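Local coordinates for protein pertussis toxin-like subunit ArtA (Escherichia coli, PDB 4Z9D) that probably acts as the NAD-dependent ADP-ribosyltransferase subunit of a pertussis-like toxin that inhibits trimeric G proteins, at residues A[96-100]-A[101-105]. The protein carries 2 engineered substitutions. Numbering follows the deposited sequence.
Sequences NYLTQ and RGITF
Tyr97 and Arg101, one turn apart at the C-terminal end of a helix, extend alongside each other in the same direction. Arg101 sets its CG over one ring face, 4.0 Å from the centroid of the Tyr97 ring and somewhat off its centre, a CH-pi contact made by the aliphatic stem. Beyond CG the arginine bends at both chi2 (-70°) and chi3 (-52°), which folds the guanidinium back toward the phenol oxygen. There Arg101 NH2 donates to Tyr97 OH at 2.8 Å. The hydroxyl lies in the guanidinium plane, yet the bond is bent, and the two flat groups stand almost perpendicular. Tyr97 reaches this place with its CG anti to the backbone N (chi1 173°).

Gly102 ends the helix in a Schellman motif. Its positive phi turns the chain, and two hydrogen bonds run back into the last turn: Ile103 N donates to Leu98 O at 2.9 Å and Gly102 N to Thr99 O at 3.1 Å. Arg101 N makes two weak bonds, to the carbonyl oxygens of Tyr97 and Leu98.

The turn also brings apolar groups together: Leu98 CB meets Ile103 CB at 4.0 Å, while the Phe105 ring presents its edge to Leu98, with CE2 3.9 Å from Leu98 CB. Thr99 OG1 lies 3.5 Å from Phe105 CD2, near the same ring's edge; the hydroxyl itself is hydrogen-bonded to Val95 O, one turn back, and to Arg110 NH1.

These residues close helix 92-100 and start the loop to helix 107-112, at the periphery of the pertussis toxin S1-like fold. In helix 32-37, Leu32 touches Leu98 and Gln33 touches both Ile103 and Phe105. Val173 of the C-terminal tail lies against Leu98 and Arg101, Pro174 against Ile103. Arg110 ties the last turn of helix 92-100, through Thr99, to helix 107-112.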
ATOM      1  N   ASN A  96       5.313  -1.061 -17.590  1.00 11.40           N
ATOM      2  CA  ASN A  96       5.403  -1.139 -19.050  1.00 14.92           C
ATOM      3  C   ASN A  96       6.192   0.033 -19.639  1.00 16.43           C
ATOM      4  O   ASN A  96       6.965  -0.136 -20.578  1.00 15.69           O
ATOM      5  CB  ASN A  96       4.016  -1.200 -19.683  1.00 13.64           C
ATOM      6  CG  ASN A  96       3.309  -2.519 -19.418  1.00 19.53           C
ATOM      7  OD1 ASN A  96       3.909  -3.474 -18.915  1.00 20.36           O
ATOM      8  ND2 ASN A  96       2.025  -2.585 -19.771  1.00 20.92           N
ATOM      9  N   TYR A  97       5.944   1.233 -19.130  1.00 11.36           N
ATOM     10  CA  TYR A  97       6.688   2.404 -19.568  1.00  9.83           C
ATOM     11  C   TYR A  97       8.185   2.307 -19.256  1.00 12.05           C
ATOM     12  O   TYR A  97       9.017   2.565 -20.117  1.00 13.72           O
ATOM     13  CB  TYR A  97       6.091   3.657 -18.940  1.00  9.86           C
ATOM     14  CG  TYR A  97       6.888   4.916 -19.201  1.00  9.17           C
ATOM     15  CD1 TYR A  97       6.795   5.570 -20.417  1.00 10.88           C
ATOM     16  CD2 TYR A  97       7.688   5.478 -18.208  1.00  9.27           C
ATOM     17  CE1 TYR A  97       7.511   6.745 -20.664  1.00 12.94           C
ATOM     18  CE2 TYR A  97       8.397   6.658 -18.433  1.00 12.08           C
ATOM     19  CZ  TYR A  97       8.306   7.280 -19.671  1.00 10.92           C
ATOM     20  OH  TYR A  97       9.000   8.442 -19.921  1.00 12.08           O
ATOM     21  N   LEU A  98       8.530   1.937 -18.030  1.00  9.31           N
ATOM     22  CA  LEU A  98       9.940   1.774 -17.659  1.00 10.64           C
ATOM     23  C   LEU A  98      10.622   0.730 -18.548  1.00 14.19           C
ATOM     24  O   LEU A  98      11.784   0.876 -18.930  1.00 12.75           O
ATOM     25  CB  LEU A  98      10.067   1.373 -16.188  1.00  7.70           C
ATOM     26  CG  LEU A  98       9.655   2.509 -15.254  1.00 11.08           C
ATOM     27  CD1 LEU A  98       9.504   2.032 -13.809  1.00 13.40           C
ATOM     28  CD2 LEU A  98      10.664   3.649 -15.335  1.00  7.73           C
ATOM     29  N   THR A  99       9.900  -0.337 -18.862  1.00 11.81           N
ATOM     30  CA  THR A  99      10.410  -1.362 -19.769  1.00 13.91           C
ATOM     31  C   THR A  99      10.655  -0.805 -21.186  1.00 17.67           C
ATOM     32  O   THR A  99      11.655  -1.158 -21.819  1.00 17.99           O
ATOM     33  CB  THR A  99       9.451  -2.565 -19.821  1.00 15.30           C
ATOM     34  OG1 THR A  99       9.280  -3.079 -18.493  1.00 15.27           O
ATOM     35  CG2 THR A  99      10.021  -3.670 -20.697  1.00 19.20           C
ATOM     36  N   GLN A 100       9.763   0.052 -21.693  1.00 17.50           N
ATOM     37  CA  GLN A 100       9.995   0.676 -23.003  1.00 16.59           C
ATOM     38  C   GLN A 100      11.156   1.658 -22.933  1.00 18.70           C
ATOM     39  O   GLN A 100      11.749   2.021 -23.949  1.00 19.98           O
ATOM     40  CB  GLN A 100       8.774   1.448 -23.505  1.00 18.70           C
ATOM     41  CG  GLN A 100       7.544   0.640 -23.867  1.00 25.54           C
ATOM     42  CD  GLN A 100       6.305   1.521 -23.987  1.00 30.25           C
ATOM     43  OE1 GLN A 100       6.305   2.682 -23.569  1.00 27.76           O
ATOM     44  NE2 GLN A 100       5.248   0.973 -24.578  1.00 45.51           N
ATOM     45  N   ARG A 101      11.495   2.080 -21.725  1.00 13.64           N
ATOM     46  CA  ARG A 101      12.604   3.012 -21.571  1.00 17.63           C
ATOM     47  C   ARG A 101      13.915   2.287 -21.351  1.00 19.43           C
ATOM     48  O   ARG A 101      14.957   2.919 -21.244  1.00 20.98           O
ATOM     49  CB  ARG A 101      12.324   3.989 -20.421  1.00 17.05           C
ATOM     50  CG  ARG A 101      11.169   4.955 -20.696  1.00 17.84           C
ATOM     51  CD  ARG A 101      11.540   5.966 -21.768  1.00 17.77           C
ATOM     52  NE  ARG A 101      12.802   6.603 -21.412  1.00 15.44           N
ATOM     53  CZ  ARG A 101      12.905   7.710 -20.687  1.00 17.94           C
ATOM     54  NH1 ARG A 101      14.104   8.195 -20.401  1.00 18.26           N
ATOM     55  NH2 ARG A 101      11.818   8.328 -20.245  1.00 15.90           N
ATOM     56  N   GLY A 102      13.867   0.959 -21.302  1.00 19.53           N
ATOM     57  CA  GLY A 102      15.082   0.173 -21.206  1.00 19.47           C
ATOM     58  C   GLY A 102      15.394  -0.345 -19.819  1.00 20.64           C
ATOM     59  O   GLY A 102      16.427  -0.973 -19.598  1.00 25.82           O
ATOM     60  N   ILE A 103      14.503  -0.084 -18.873  1.00 19.17           N
ATOM     61  CA  ILE A 103      14.680  -0.609 -17.528  1.00 20.70           C
ATOM     62  C   ILE A 103      14.322  -2.108 -17.533  1.00 23.72           C
ATOM     63  O   ILE A 103      13.341  -2.528 -18.155  1.00 20.24           O
ATOM     64  CB  ILE A 103      13.819   0.164 -16.505  1.00 18.40           C
ATOM     65  CG1 ILE A 103      14.189   1.647 -16.515  1.00 17.68           C
ATOM     66  CG2 ILE A 103      13.955  -0.432 -15.119  1.00 19.62           C
ATOM     67  CD1 ILE A 103      15.635   1.903 -16.171  1.00 21.78           C
ATOM     68  N   THR A 104      15.124  -2.915 -16.850  1.00 24.85           N
ATOM     69  CA  THR A 104      14.904  -4.357 -16.848  1.00 27.86           C
ATOM     70  C   THR A 104      14.321  -4.839 -15.534  1.00 24.91           C
ATOM     71  O   THR A 104      14.851  -4.554 -14.461  1.00 26.38           O
ATOM     72  CB  THR A 104      16.203  -5.139 -17.108  1.00 30.76           C
ATOM     73  OG1 THR A 104      17.260  -4.599 -16.307  1.00 34.55           O
ATOM     74  CG2 THR A 104      16.579  -5.084 -18.584  1.00 30.50           C
ATOM     75  N   PHE A 105      13.206  -5.549 -15.625  1.00 22.60           N
ATOM     76  CA  PHE A 105      12.651  -6.225 -14.469  1.00 24.40           C
ATOM     77  C   PHE A 105      13.003  -7.702 -14.570  1.00 23.52           C
ATOM     78  O   PHE A 105      12.780  -8.323 -15.603  1.00 23.01           O
ATOM     79  CB  PHE A 105      11.140  -6.009 -14.398  1.00 21.58           C
ATOM     80  CG  PHE A 105      10.755  -4.569 -14.188  1.00 22.03           C
ATOM     81  CD1 PHE A 105      10.554  -4.071 -12.914  1.00 23.65           C
ATOM     82  CD2 PHE A 105      10.619  -3.709 -15.271  1.00 18.88           C
ATOM     83  CE1 PHE A 105      10.209  -2.743 -12.719  1.00 23.81           C
ATOM     84  CE2 PHE A 105      10.276  -2.389 -15.087  1.00 18.81           C
ATOM     85  CZ  PHE A 105      10.074  -1.901 -13.808  1.00 19.85           C
TER